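Local coordinates for Lmo0135 protein (Listeria monocytogenes EGD-e, PDB 5ISU) that serves as the substrate-binding protein of an ABC transporter and probably delivers peptides for uptake across the membrane, at residues Tyr199-Pro204 with Leu495-Leu500; Lys482-Thr485 with Met491-Asp494; Val48-Phe53 with Pro60-Ser65; Gly18-Gly23 with Ser476-Gln481; Asp87-Thr92 with Pro155-Glu160. All coordinates share one frame; numbering follows the deposited sequence. Where two conformers were deposited one is given.

Contacts 1, 2 and 4 are neighbours, their centres 10 to 12 Å apart, and meet where the C-terminal tail returns to the first strand. Contacts 1 and 4 share the two-stranded sheet of 478-479 and 499-500, while contact 2 joins helix 481-484 to the chain just before that tail and is nested inside the loop closed by contact 1. Contact 3 touches contact 1 through Phe200; contact 5 lies about 15 Å from contact 3 and 22 Å from contact 1, all between centres. Along the chain contact 3 closes first, then contact 5, both within the loop closed by contact 4. Residues 476-481, near the C-terminus, pack against N-terminal strand 19-24, as do Leu495 and Leu498.

Contact 1. Residues Tyr199-Pro204 with Leu495-Leu500; sequences YFDGKP and LSKLYL
The ammonium group of Lys497 reaches the turn at 199-202 and makes a salt bridge from NZ to Asp201 OD2 at 3.1 Å, coming from above the carboxylate plane and not within it. A weak hydrogen bond, 3.3 Å from Lys497 NZ to Asp201 O, adds a backbone acceptor of the same residue. The lysine starts out pointing away from the turn, but a bend at chi2 (-50°) swings its otherwise extended end back, and the two side chains cross at about a right angle. One water finishes the polar junction: it accepts from Lys497 NZ and donates both to Gly202 O and, at 2.7 Å between its oxygen and OG, to Ser496. Tyr199 to Gly202 form a type I beta turn, closed by the bond from Gly202 N to Tyr199 O, in the connection between strands 190-195 and 208-213; Ser496 and Lys497 belong to a short 3-10 segment ahead of strand 499-500. Beside the water, Ser496 CB packs on Pro204 CB at 3.7 Å, and Ser496 OG sits 3.5 Å from Tyr199 CE2, oblique to the ring. Both hydroxyls are tied to one second-shell carboxylate: Asp494 OD1 bonds to Ser496 OG and Asp494 OD2 to Tyr199 OH. Pro179 touches the side chains of Tyr199 and Ser496, and the aliphatic part of Lys497 leans on Ala483 and Ala484 of helix 481-484.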
# COMPACT_ATOMS: atom_id res chain seq x y z
N TYR A 199 3.38 11.80 -24.41
CA TYR A 199 2.76 10.94 -23.39
C TYR A 199 1.51 10.31 -24.01
O TYR A 199 0.69 11.01 -24.61
CB TYR A 199 2.41 11.76 -22.16
CG TYR A 199 1.68 10.99 -21.10
CD1 TYR A 199 2.26 9.88 -20.50
CD2 TYR A 199 0.42 11.40 -20.65
CE1 TYR A 199 1.59 9.17 -19.52
CE2 TYR A 199 -0.22 10.72 -19.64
CZ TYR A 199 0.36 9.59 -19.08
OH TYR A 199 -0.29 8.89 -18.09
N PHE A 200 1.36 9.00 -23.85
CA PHE A 200 0.26 8.29 -24.54
C PHE A 200 -1.15 8.82 -24.26
O PHE A 200 -2.00 8.74 -25.13
CB PHE A 200 0.29 6.79 -24.23
CG PHE A 200 -0.29 6.45 -22.89
CD1 PHE A 200 0.50 6.44 -21.76
CD2 PHE A 200 -1.64 6.16 -22.76
CE1 PHE A 200 -0.05 6.16 -20.52
CE2 PHE A 200 -2.20 5.87 -21.53
CZ PHE A 200 -1.40 5.87 -20.41
N ASP A 201 -1.41 9.34 -23.08
CA ASP A 201 -2.79 9.71 -22.77
C ASP A 201 -3.12 11.17 -23.10
O ASP A 201 -4.23 11.63 -22.79
CB ASP A 201 -3.13 9.41 -21.30
CG ASP A 201 -4.60 9.09 -21.10
OD1 ASP A 201 -5.17 8.38 -21.95
OD2 ASP A 201 -5.18 9.51 -20.07
N GLY A 202 -2.18 11.88 -23.73
CA GLY A 202 -2.37 13.26 -24.12
C GLY A 202 -1.30 14.14 -23.53
O GLY A 202 -0.82 13.90 -22.42
N LYS A 203 -0.96 15.18 -24.26
CA LYS A 203 0.08 16.13 -23.86
C LYS A 203 -0.25 16.76 -22.48
O LYS A 203 -1.30 17.34 -22.31
CB LYS A 203 0.19 17.23 -24.94
CG LYS A 203 1.27 18.29 -24.67
CD LYS A 203 1.15 19.43 -25.67
CE LYS A 203 2.06 20.59 -25.30
NZ LYS A 203 1.82 21.77 -26.17
N PRO A 204 0.66 16.64 -21.50
CA PRO A 204 0.38 17.25 -20.18
C PRO A 204 0.14 18.77 -20.22
O PRO A 204 0.76 19.46 -21.04
CB PRO A 204 1.63 16.93 -19.38
CG PRO A 204 2.20 15.73 -20.03
CD PRO A 204 1.94 15.92 -21.49
N LEU A 495 -0.69 13.10 -13.00
CA LEU A 495 -0.51 14.53 -12.84
C LEU A 495 -0.68 15.34 -14.13
O LEU A 495 -0.76 16.56 -14.06
CB LEU A 495 0.89 14.80 -12.26
CG LEU A 495 1.18 14.33 -10.83
CD1 LEU A 495 2.66 14.39 -10.51
CD2 LEU A 495 0.41 15.18 -9.85
N SER A 496 -0.69 14.67 -15.30
CA SER A 496 -0.83 15.36 -16.59
C SER A 496 -2.22 15.96 -16.76
O SER A 496 -2.42 16.80 -17.65
CB SER A 496 -0.55 14.40 -17.76
OG SER A 496 -1.54 13.39 -17.85
N LYS A 497 -3.18 15.51 -15.94
CA LYS A 497 -4.55 16.05 -15.94
C LYS A 497 -4.71 17.35 -15.12
O LYS A 497 -5.73 18.06 -15.27
CB LYS A 497 -5.56 15.01 -15.45
CG LYS A 497 -5.50 13.67 -16.19
CD LYS A 497 -5.53 13.82 -17.71
CE LYS A 497 -5.38 12.46 -18.39
NZ LYS A 497 -5.23 12.62 -19.85
N LEU A 498 -3.75 17.67 -14.26
CA LEU A 498 -3.85 18.92 -13.46
C LEU A 498 -3.56 20.12 -14.35
O LEU A 498 -2.83 19.99 -15.33
CB LEU A 498 -2.90 18.92 -12.26
CG LEU A 498 -3.13 17.84 -11.19
CD1 LEU A 498 -2.09 17.96 -10.10
CD2 LEU A 498 -4.53 17.93 -10.60
N TYR A 499 -4.13 21.27 -14.04
CA TYR A 499 -3.90 22.46 -14.85
C TYR A 499 -3.94 23.70 -14.01
O TYR A 499 -4.65 23.75 -13.01
CB TYR A 499 -4.90 22.54 -16.03
CG TYR A 499 -6.36 22.54 -15.63
CD1 TYR A 499 -7.01 23.72 -15.26
CD2 TYR A 499 -7.12 21.36 -15.66
CE1 TYR A 499 -8.36 23.72 -14.89
CE2 TYR A 499 -8.46 21.35 -15.31
CZ TYR A 499 -9.07 22.54 -14.93
OH TYR A 499 -10.39 22.54 -14.58
N LEU A 500 -3.18 24.72 -14.40
CA LEU A 500 -3.12 25.97 -13.65
C LEU A 500 -4.03 27.01 -14.27
O LEU A 500 -3.92 27.30 -15.45
CB LEU A 500 -1.69 26.51 -13.64
CG LEU A 500 -1.43 27.83 -12.91
CD1 LEU A 500 -1.76 27.72 -11.43
CD2 LEU A 500 0.02 28.24 -13.09
O HOH W 1 -2.63 13.42 -20.30

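Contact 2. Residues Lys482-Thr485 with Met491-Asp494; sequences KAAT and MFRD
Ala484 O, at the end of helix 481-484, accepts two backbone N-H groups of the returning chain. Asp494 N lies 3.0 Å from Ala484 O, in the carbonyl plane and on a lone pair, with an N-H...O angle of 159°. Arg493 N, also 3.0 Å from Ala484 O, is tilted out of that plane and bonds less straight, because it is divided between two acceptors: Thr485 O stands 2.9 Å from Arg493 N. Thr485 leaves the helix with positive phi, a turn that brings its carbonyl round beside that of Ala484. The arginine side chain then runs back over the helix end. Its NE gives a nearly linear bond (170°) to Thr485 OG1 at 2.9 Å, the hydroxyl oxygen lying almost in the guanidinium plane, and NH2 makes a weak hydrogen bond to Ala483 O at 3.0 Å. A bend at chi3 (54°) turns the guanidinium so that its edge meets both oxygens, which takes up carbonyl and hydroxyl acceptors at the helix C-terminus and would probably suit the negative end of the helix dipole. On the apolar flank Ala484 CB packs obliquely against the ring of Phe492, 3.6 Å from CD1. The arrangement closes a hairpin-like connection: strand 486-487, which follows the first segment, pairs antiparallel with the weakly bonded strand 491-492 at the start of the second. Outward from it, Arg493 makes a cation-pi contact with Trp54, while Phe492 rests on Leu472 of strand 462-475 and Leu231 of strand 231-233.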
# COMPACT_ATOMS: atom_id res chain seq x y z
N LYS A 482 -10.18 15.76 -10.16
CA LYS A 482 -11.09 14.63 -10.40
C LYS A 482 -10.45 13.68 -11.44
O LYS A 482 -10.27 12.50 -11.20
CB LYS A 482 -12.45 15.15 -10.90
CG LYS A 482 -13.67 14.43 -10.34
CD LYS A 482 -14.96 15.19 -10.70
CE LYS A 482 -16.05 15.04 -9.64
NZ LYS A 482 -16.44 13.64 -9.33
N ALA A 483 -10.03 14.28 -12.54
CA ALA A 483 -9.42 13.58 -13.65
C ALA A 483 -8.04 13.02 -13.30
O ALA A 483 -7.67 11.95 -13.79
CB ALA A 483 -9.33 14.50 -14.86
N ALA A 484 -7.29 13.71 -12.45
CA ALA A 484 -5.96 13.21 -12.06
C ALA A 484 -6.05 11.99 -11.13
O ALA A 484 -5.08 11.24 -10.99
CB ALA A 484 -5.14 14.32 -11.45
N THR A 485 -7.22 11.83 -10.50
CA THR A 485 -7.57 10.73 -9.61
C THR A 485 -6.71 10.61 -8.35
O THR A 485 -5.60 10.06 -8.40
CB THR A 485 -7.52 9.32 -10.30
OG1 THR A 485 -7.99 9.40 -11.65
CG2 THR A 485 -8.35 8.29 -9.51
N MET A 491 -0.43 10.05 -4.19
CA MET A 491 -1.27 11.26 -4.24
C MET A 491 -2.19 11.20 -5.42
O MET A 491 -3.39 11.11 -5.24
CB MET A 491 -0.49 12.58 -4.22
CG MET A 491 0.42 12.76 -3.03
SD MET A 491 1.26 14.34 -3.16
CE MET A 491 2.44 14.19 -1.83
N PHE A 492 -1.65 11.26 -6.63
CA PHE A 492 -2.48 11.19 -7.82
C PHE A 492 -2.01 10.09 -8.75
O PHE A 492 -0.84 9.66 -8.70
CB PHE A 492 -2.48 12.51 -8.58
CG PHE A 492 -3.25 13.61 -7.92
CD1 PHE A 492 -4.63 13.63 -7.98
CD2 PHE A 492 -2.60 14.66 -7.32
CE1 PHE A 492 -5.36 14.66 -7.40
CE2 PHE A 492 -3.31 15.70 -6.75
CZ PHE A 492 -4.70 15.69 -6.78
N ARG A 493 -2.94 9.67 -9.60
CA ARG A 493 -2.71 8.62 -10.58
C ARG A 493 -1.97 9.19 -11.74
O ARG A 493 -0.98 8.59 -12.21
CB ARG A 493 -4.06 8.06 -11.06
CG ARG A 493 -4.01 6.89 -12.05
CD ARG A 493 -5.42 6.54 -12.56
NE ARG A 493 -6.06 7.73 -13.12
CZ ARG A 493 -5.86 8.22 -14.34
NH1 ARG A 493 -5.07 7.61 -15.19
NH2 ARG A 493 -6.46 9.34 -14.70
N ASP A 494 -2.41 10.37 -12.18
CA ASP A 494 -1.84 11.00 -13.35
C ASP A 494 -1.87 12.53 -13.24
O ASP A 494 -2.91 13.18 -13.42
CB ASP A 494 -2.62 10.52 -14.58
CG ASP A 494 -1.95 10.92 -15.90
OD1 ASP A 494 -1.01 11.74 -15.91
OD2 ASP A 494 -2.38 10.40 -16.96

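Contact 3. Residues Val48-Phe53 with Pro60-Ser65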
# COMPACT_ATOMS: atom_id res chain seq x y z
N VAL A 48 7.04 9.54 -13.63
CA VAL A 48 8.05 9.25 -14.65
C VAL A 48 7.76 8.01 -15.49
O VAL A 48 8.10 7.99 -16.67
CB VAL A 48 9.44 9.15 -13.99
CG1 VAL A 48 10.52 8.80 -15.00
CG2 VAL A 48 9.75 10.47 -13.28
N TYR A 49 7.14 7.00 -14.88
CA TYR A 49 6.81 5.75 -15.57
C TYR A 49 5.31 5.46 -15.64
O TYR A 49 4.60 5.63 -14.67
CB TYR A 49 7.45 4.58 -14.84
CG TYR A 49 8.96 4.55 -14.85
CD1 TYR A 49 9.71 5.27 -13.92
CD2 TYR A 49 9.65 3.75 -15.76
CE1 TYR A 49 11.09 5.20 -13.91
CE2 TYR A 49 11.03 3.69 -15.77
CZ TYR A 49 11.74 4.41 -14.83
OH TYR A 49 13.09 4.34 -14.85
N ALA A 50 4.87 4.97 -16.79
CA ALA A 50 3.50 4.56 -17.00
C ALA A 50 3.39 3.02 -16.82
O ALA A 50 4.33 2.29 -17.16
CB ALA A 50 3.05 4.97 -18.38
N PRO A 51 2.25 2.52 -16.29
CA PRO A 51 2.03 1.08 -16.15
C PRO A 51 1.29 0.49 -17.38
O PRO A 51 0.85 1.23 -18.25
CB PRO A 51 1.14 1.00 -14.93
CG PRO A 51 0.26 2.22 -15.09
CD PRO A 51 1.15 3.29 -15.66
N LEU A 52 1.14 -0.83 -17.44
CA LEU A 52 0.36 -1.43 -18.53
C LEU A 52 -1.11 -1.05 -18.33
O LEU A 52 -1.80 -0.69 -19.28
CB LEU A 52 0.51 -2.95 -18.56
CG LEU A 52 1.92 -3.46 -18.84
CD1 LEU A 52 1.98 -4.97 -18.65
CD2 LEU A 52 2.39 -3.07 -20.23
N PHE A 53 -1.56 -1.15 -17.08
CA PHE A 53 -2.93 -0.82 -16.69
C PHE A 53 -2.86 -0.01 -15.41
O PHE A 53 -1.92 -0.16 -14.64
CB PHE A 53 -3.73 -2.08 -16.43
CG PHE A 53 -3.86 -2.97 -17.63
CD1 PHE A 53 -2.89 -3.91 -17.92
CD2 PHE A 53 -4.97 -2.86 -18.47
CE1 PHE A 53 -3.01 -4.74 -19.02
CE2 PHE A 53 -5.10 -3.68 -19.57
CZ PHE A 53 -4.12 -4.63 -19.85
N PRO A 60 -7.08 0.42 -19.10
CA PRO A 60 -5.94 0.42 -20.00
C PRO A 60 -5.08 1.66 -19.89
O PRO A 60 -5.62 2.75 -19.86
CB PRO A 60 -6.60 0.39 -21.39
CG PRO A 60 -7.89 -0.31 -21.18
CD PRO A 60 -8.32 0.01 -19.78
N ALA A 61 -3.76 1.48 -19.81
CA ALA A 61 -2.81 2.59 -19.77
C ALA A 61 -1.92 2.41 -21.01
O ALA A 61 -2.37 2.68 -22.12
CB ALA A 61 -2.03 2.57 -18.47
N LEU A 62 -0.68 1.91 -20.85
CA LEU A 62 0.14 1.64 -22.03
C LEU A 62 -0.52 0.51 -22.84
O LEU A 62 -0.39 0.47 -24.07
CB LEU A 62 1.56 1.22 -21.64
CG LEU A 62 2.46 2.24 -20.95
CD1 LEU A 62 3.71 1.55 -20.40
CD2 LEU A 62 2.80 3.36 -21.92
N ALA A 63 -1.21 -0.39 -22.14
CA ALA A 63 -1.88 -1.53 -22.77
C ALA A 63 -3.26 -1.13 -23.26
O ALA A 63 -3.91 -0.25 -22.70
CB ALA A 63 -2.01 -2.69 -21.80
N LYS A 64 -3.68 -1.80 -24.32
CA LYS A 64 -4.98 -1.59 -24.91
C LYS A 64 -5.96 -2.62 -24.30
O LYS A 64 -7.12 -2.29 -24.04
CB LYS A 64 -4.84 -1.77 -26.42
CG LYS A 64 -6.03 -1.39 -27.27
CD LYS A 64 -5.77 -1.82 -28.71
CE LYS A 64 -7.01 -1.70 -29.58
NZ LYS A 64 -6.86 -2.48 -30.84
N SER A 65 -5.47 -3.84 -24.04
CA SER A 65 -6.30 -4.90 -23.46
C SER A 65 -5.53 -6.12 -22.93
O SER A 65 -4.36 -6.34 -23.27
CB SER A 65 -7.29 -5.43 -24.51
OG SER A 65 -6.57 -5.94 -25.62
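Leu52 O receives two N-H groups that are not neighbours in sequence, Ala61 N at 3.0 Å and Ala63 N at 2.9 Å, while the N-H of Leu62 between them turns to a different carbonyl. The Ala63 bond lies in the carbonyl plane on a lone pair; that of Ala61 is tilted from the plane. Leu62 N bonds instead to Pro51 O, 3.1 Å away and nearly straight at 166°. Two successive carbonyls thus hold three successive amides, the kink being made by the unusual backbone of Ala61 and the helix-like turn at Leu62. The 60-65 segment here leads into strand 63-68, an outermost strand of the five-stranded antiparallel sheet, and the 48-53 segment is the exit from helix 39-48. Phe53 and Pro60 form a single isolated beta bridge, and Lys64 and Ser65, both facing Lys78 of strand 74-79, form a classic beta bulge. Apolar groups fill in around the bonds. Ala63 CB stands over one face of the Phe53 ring, 3.8 Å from its centroid, in a CH-pi contact displaced toward the rim, while the carbonyl carbon of Ser65 meets the ring at its edge. Phe53 leaves the backbone pointing away, but chi1 of -62°, with CG beside the backbone N, carries the ring back across Ala63. Leu62 points toward the 48-53 segment, its CG 3.8 Å from Ala50 CB, and Pro51 CG touches Ala61 CB. Phe53 also makes a cation-pi contact with Lys149, and Leu52 packs on Leu79 of strand 74-79.

Contact 4. Residues Gly18-Gly23 with Ser476-Gln481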
# COMPACT_ATOMS: atom_id res chain seq x y z
N GLY A 18 2.90 26.26 -17.01
CA GLY A 18 2.89 26.55 -15.61
C GLY A 18 3.65 25.45 -14.90
O GLY A 18 3.92 24.39 -15.46
N SER A 19 3.96 25.72 -13.63
CA SER A 19 4.72 24.82 -12.82
C SER A 19 3.88 24.34 -11.65
O SER A 19 2.93 25.01 -11.25
CB SER A 19 5.94 25.57 -12.26
OG SER A 19 6.71 26.18 -13.27
N LEU A 20 4.23 23.18 -11.13
CA LEU A 20 3.59 22.60 -9.95
C LEU A 20 4.70 22.12 -9.04
O LEU A 20 5.61 21.43 -9.49
CB LEU A 20 2.70 21.42 -10.29
CG LEU A 20 1.99 20.73 -9.10
CD1 LEU A 20 0.95 21.64 -8.49
CD2 LEU A 20 1.34 19.44 -9.54
N ILE A 21 4.63 22.51 -7.77
CA ILE A 21 5.60 22.13 -6.76
C ILE A 21 4.88 21.20 -5.81
O ILE A 21 3.85 21.58 -5.24
CB ILE A 21 6.06 23.36 -5.96
CG1 ILE A 21 6.57 24.45 -6.88
CG2 ILE A 21 7.15 22.96 -4.98
CD1 ILE A 21 7.87 24.11 -7.54
N ILE A 22 5.40 19.99 -5.63
CA ILE A 22 4.79 18.99 -4.75
C ILE A 22 5.68 18.71 -3.56
O ILE A 22 6.87 18.44 -3.71
CB ILE A 22 4.54 17.69 -5.51
CG1 ILE A 22 3.86 17.96 -6.85
CG2 ILE A 22 3.74 16.71 -4.64
CD1 ILE A 22 3.54 16.71 -7.64
N GLY A 23 5.11 18.76 -2.37
CA GLY A 23 5.89 18.56 -1.14
C GLY A 23 5.94 17.09 -0.77
O GLY A 23 4.91 16.42 -0.76
N SER A 476 -5.67 26.19 -4.62
CA SER A 476 -6.96 26.45 -5.30
C SER A 476 -6.87 26.96 -6.72
O SER A 476 -7.84 26.86 -7.44
CB SER A 476 -7.87 27.37 -4.46
OG SER A 476 -8.41 26.64 -3.38
N ARG A 477 -5.72 27.47 -7.13
CA ARG A 477 -5.54 27.91 -8.51
C ARG A 477 -5.42 26.71 -9.49
O ARG A 477 -5.45 26.92 -10.71
CB ARG A 477 -4.27 28.76 -8.63
CG ARG A 477 -4.20 29.98 -7.72
CD ARG A 477 -2.89 30.74 -7.92
NE ARG A 477 -1.74 29.85 -7.82
CZ ARG A 477 -0.48 30.18 -8.10
NH1 ARG A 477 -0.17 31.42 -8.48
NH2 ARG A 477 0.48 29.26 -7.99
N TYR A 478 -5.30 25.48 -8.98
CA TYR A 478 -5.14 24.30 -9.84
C TYR A 478 -6.43 23.49 -9.98
O TYR A 478 -7.08 23.17 -9.00
CB TYR A 478 -4.02 23.38 -9.30
CG TYR A 478 -2.64 23.98 -9.38
CD1 TYR A 478 -2.19 24.85 -8.40
CD2 TYR A 478 -1.77 23.66 -10.43
CE1 TYR A 478 -0.93 25.41 -8.46
CE2 TYR A 478 -0.49 24.21 -10.50
CZ TYR A 478 -0.08 25.09 -9.50
OH TYR A 478 1.17 25.67 -9.55
N GLY A 479 -6.80 23.17 -11.22
CA GLY A 479 -7.98 22.36 -11.47
C GLY A 479 -7.58 20.98 -11.95
O GLY A 479 -6.38 20.66 -12.08
N GLY A 480 -8.60 20.16 -12.19
CA GLY A 480 -8.43 18.80 -12.73
C GLY A 480 -8.14 17.68 -11.76
O GLY A 480 -7.71 16.61 -12.18
N GLN A 481 -8.38 17.91 -10.47
CA GLN A 481 -8.11 16.88 -9.46
C GLN A 481 -8.95 15.61 -9.66
O GLN A 481 -8.48 14.50 -9.38
CB GLN A 481 -8.32 17.44 -8.05
CG GLN A 481 -9.76 17.80 -7.69
CD GLN A 481 -9.88 18.64 -6.41
OE1 GLN A 481 -9.22 19.67 -6.25
NE2 GLN A 481 -10.77 18.22 -5.51
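Tyr478 links the two segments, whose nearest CA atoms, those of Leu20 and Tyr478, remain 8.9 Å apart. Its phenol reaches across and ends at the backbone of Ser19: Tyr478 OH donates a hydrogen bond to Ser19 O at 2.5 Å, a length too short to be pressed at this resolution. The hydroxyl lies in the carbonyl plane, with a C=O...O angle of 154°, and the acceptor lies at the ring's edge, near the plane of the phenol. The bond thus uses the hydroxyl at the ring's edge, whereas Leu20 lies over a face. Here CD1 of Leu20 sits 3.8 Å from the ring centroid and 21° off the normal, in a CH-pi contact displaced toward the rim, where CE2 is the nearest ring atom at 3.6 Å. With CG anti to the backbone N (chi1 179°), the leucine brings this methyl group nearer than its CB direction would suggest. Ring edge and ring face are therefore used by consecutive residues, the carbonyl of Ser19 and the side chain of Leu20. Strand 19-24 is an outermost strand of a four-stranded mixed sheet, paired in parallel with strand 208-213, whereas Tyr478 belongs to strand 478-479, which pairs antiparallel with 499-500; the contact is thus packing of side chain against strand, not pairing of the two strands. Ser19 contributes chiefly through its main chain. Farther out, Asn230 touches the side chains of both Leu20 and Tyr478 and binds Ile21 N through OD1, while Leu498 packs on Leu20 from the C-terminal tail.

Contact 5. Residues Asp87-Thr92 with Pro155-Glu160. With EDO (1,2-ethanediol), chain B.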
# COMPACT_ATOMS: atom_id res chain seq x y z
N ASP A 87 13.38 9.25 -24.49
CA ASP A 87 14.48 9.52 -25.41
C ASP A 87 14.12 9.24 -26.88
O ASP A 87 15.00 9.27 -27.74
CB ASP A 87 15.73 8.74 -24.97
CG ASP A 87 15.48 7.24 -24.84
OD1 ASP A 87 14.40 6.78 -25.29
OD2 ASP A 87 16.35 6.53 -24.28
N GLY A 88 12.84 8.96 -27.16
CA GLY A 88 12.38 8.75 -28.53
C GLY A 88 12.34 7.33 -29.07
O GLY A 88 11.76 7.10 -30.13
N LYS A 89 12.99 6.39 -28.37
CA LYS A 89 12.98 4.98 -28.79
C LYS A 89 11.57 4.41 -28.61
O LYS A 89 10.85 4.84 -27.71
CB LYS A 89 13.95 4.14 -27.96
CG LYS A 89 15.43 4.37 -28.26
CD LYS A 89 15.87 4.00 -29.68
CE LYS A 89 15.57 2.54 -30.09
NZ LYS A 89 16.24 1.47 -29.30
N PRO A 90 11.17 3.49 -29.50
CA PRO A 90 9.86 2.87 -29.37
C PRO A 90 9.69 2.05 -28.10
O PRO A 90 10.67 1.50 -27.59
CB PRO A 90 9.81 1.92 -30.58
CG PRO A 90 10.68 2.55 -31.59
CD PRO A 90 11.77 3.24 -30.82
N LEU A 91 8.46 1.99 -27.60
CA LEU A 91 8.13 1.14 -26.45
C LEU A 91 7.28 0.02 -27.04
O LEU A 91 6.19 0.29 -27.58
CB LEU A 91 7.40 1.94 -25.37
CG LEU A 91 7.12 1.24 -24.01
CD1 LEU A 91 6.82 2.29 -22.95
CD2 LEU A 91 6.00 0.21 -24.09
N THR A 92 7.79 -1.22 -26.98
CA THR A 92 7.14 -2.39 -27.56
C THR A 92 7.10 -3.57 -26.59
O THR A 92 7.54 -3.47 -25.45
CB THR A 92 7.93 -2.88 -28.79
OG1 THR A 92 9.15 -3.51 -28.37
CG2 THR A 92 8.24 -1.71 -29.77
N PRO A 155 13.02 0.20 -19.86
CA PRO A 155 13.50 0.13 -21.24
C PRO A 155 14.66 -0.85 -21.47
O PRO A 155 15.67 -0.80 -20.77
CB PRO A 155 13.90 1.56 -21.55
CG PRO A 155 14.15 2.20 -20.24
CD PRO A 155 13.34 1.49 -19.21
N LYS A 156 14.50 -1.72 -22.46
CA LYS A 156 15.50 -2.71 -22.83
C LYS A 156 16.77 -2.02 -23.36
O LYS A 156 17.88 -2.31 -22.91
CB LYS A 156 14.89 -3.68 -23.86
CG LYS A 156 15.81 -4.78 -24.40
CD LYS A 156 15.01 -5.67 -25.35
CE LYS A 156 15.86 -6.71 -26.08
NZ LYS A 156 16.47 -7.72 -25.17
N HIS A 157 16.60 -1.04 -24.26
CA HIS A 157 17.76 -0.35 -24.84
C HIS A 157 18.67 0.33 -23.78
O HIS A 157 19.83 0.59 -24.04
CB HIS A 157 17.33 0.65 -25.92
CG HIS A 157 16.70 1.90 -25.38
ND1 HIS A 157 15.37 1.98 -25.03
CD2 HIS A 157 17.22 3.13 -25.17
CE1 HIS A 157 15.10 3.19 -24.59
NE2 HIS A 157 16.20 3.92 -24.67
N ILE A 158 18.12 0.58 -22.60
CA ILE A 158 18.87 1.20 -21.50
C ILE A 158 19.51 0.16 -20.57
O ILE A 158 20.68 0.28 -20.22
CB ILE A 158 17.95 2.10 -20.62
CG1 ILE A 158 17.32 3.24 -21.44
CG2 ILE A 158 18.69 2.68 -19.43
CD1 ILE A 158 18.29 4.20 -22.08
N PHE A 159 18.75 -0.84 -20.15
CA PHE A 159 19.26 -1.84 -19.17
C PHE A 159 19.76 -3.19 -19.69
O PHE A 159 20.28 -3.98 -18.91
CB PHE A 159 18.23 -2.04 -18.06
CG PHE A 159 17.97 -0.81 -17.26
CD1 PHE A 159 18.85 -0.43 -16.26
CD2 PHE A 159 16.85 -0.03 -17.50
CE1 PHE A 159 18.61 0.71 -15.50
CE2 PHE A 159 16.60 1.10 -16.76
CZ PHE A 159 17.49 1.48 -15.75
N GLU A 160 19.62 -3.46 -20.98
CA GLU A 160 20.13 -4.70 -21.56
C GLU A 160 21.66 -4.78 -21.35
O GLU A 160 22.38 -3.84 -21.69
CB GLU A 160 19.80 -4.71 -23.05
CG GLU A 160 20.18 -5.97 -23.81
CD GLU A 160 19.82 -5.87 -25.28
OE1 GLU A 160 20.07 -4.80 -25.89
OE2 GLU A 160 19.29 -6.87 -25.84
C1 EDO B . 16.35 -10.48 -22.31
O1 EDO B . 16.48 -10.56 -20.88
C2 EDO B . 14.89 -10.67 -22.69
O2 EDO B . 14.53 -9.75 -23.72
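From the short helix 156-159, His157 meets Asp87 and Lys89 of the facing loop, using ring edge for one and ring face for the other. Its NE2 donates to Asp87 OD2 over 2.6 Å, nearly straight at 170°. The oxygen lies close to the imidazole plane and is met on its syn side, although carboxylate and ring planes are turned 47° apart. Lys89 slides past in the opposite direction. Its CG sits over the centre of one ring face, 3.7 Å from the centroid in a CH-pi contact, and the folded tail, bent at chi2, chi3 and chi4, curls its NZ to 3.6 Å from His157 CB. A weak bond from Lys89 N also reaches Asp87 OD1, and Trp85 meets the His157 ring with planes at about 60°. Ile158 comes next: its CG1 lies over the opposite face of the histidine, toward the rim, while its CD1 approaches Asp87 OD2 at 3.7 Å. At the end of the segment Glu160 OE2 makes a salt bridge with Lys156 NZ at 3.0 Å, and the same NZ donates to O2 of a 1,2-ethanediol at 3.2 Å, a molecule probably from the crystallisation liquor. This surface contact joins the loop between strand 74-79 and helix 93-104 to helix 156-159, and Asp95 of helix 93-104 binds both Thr92 N and Lys156 N.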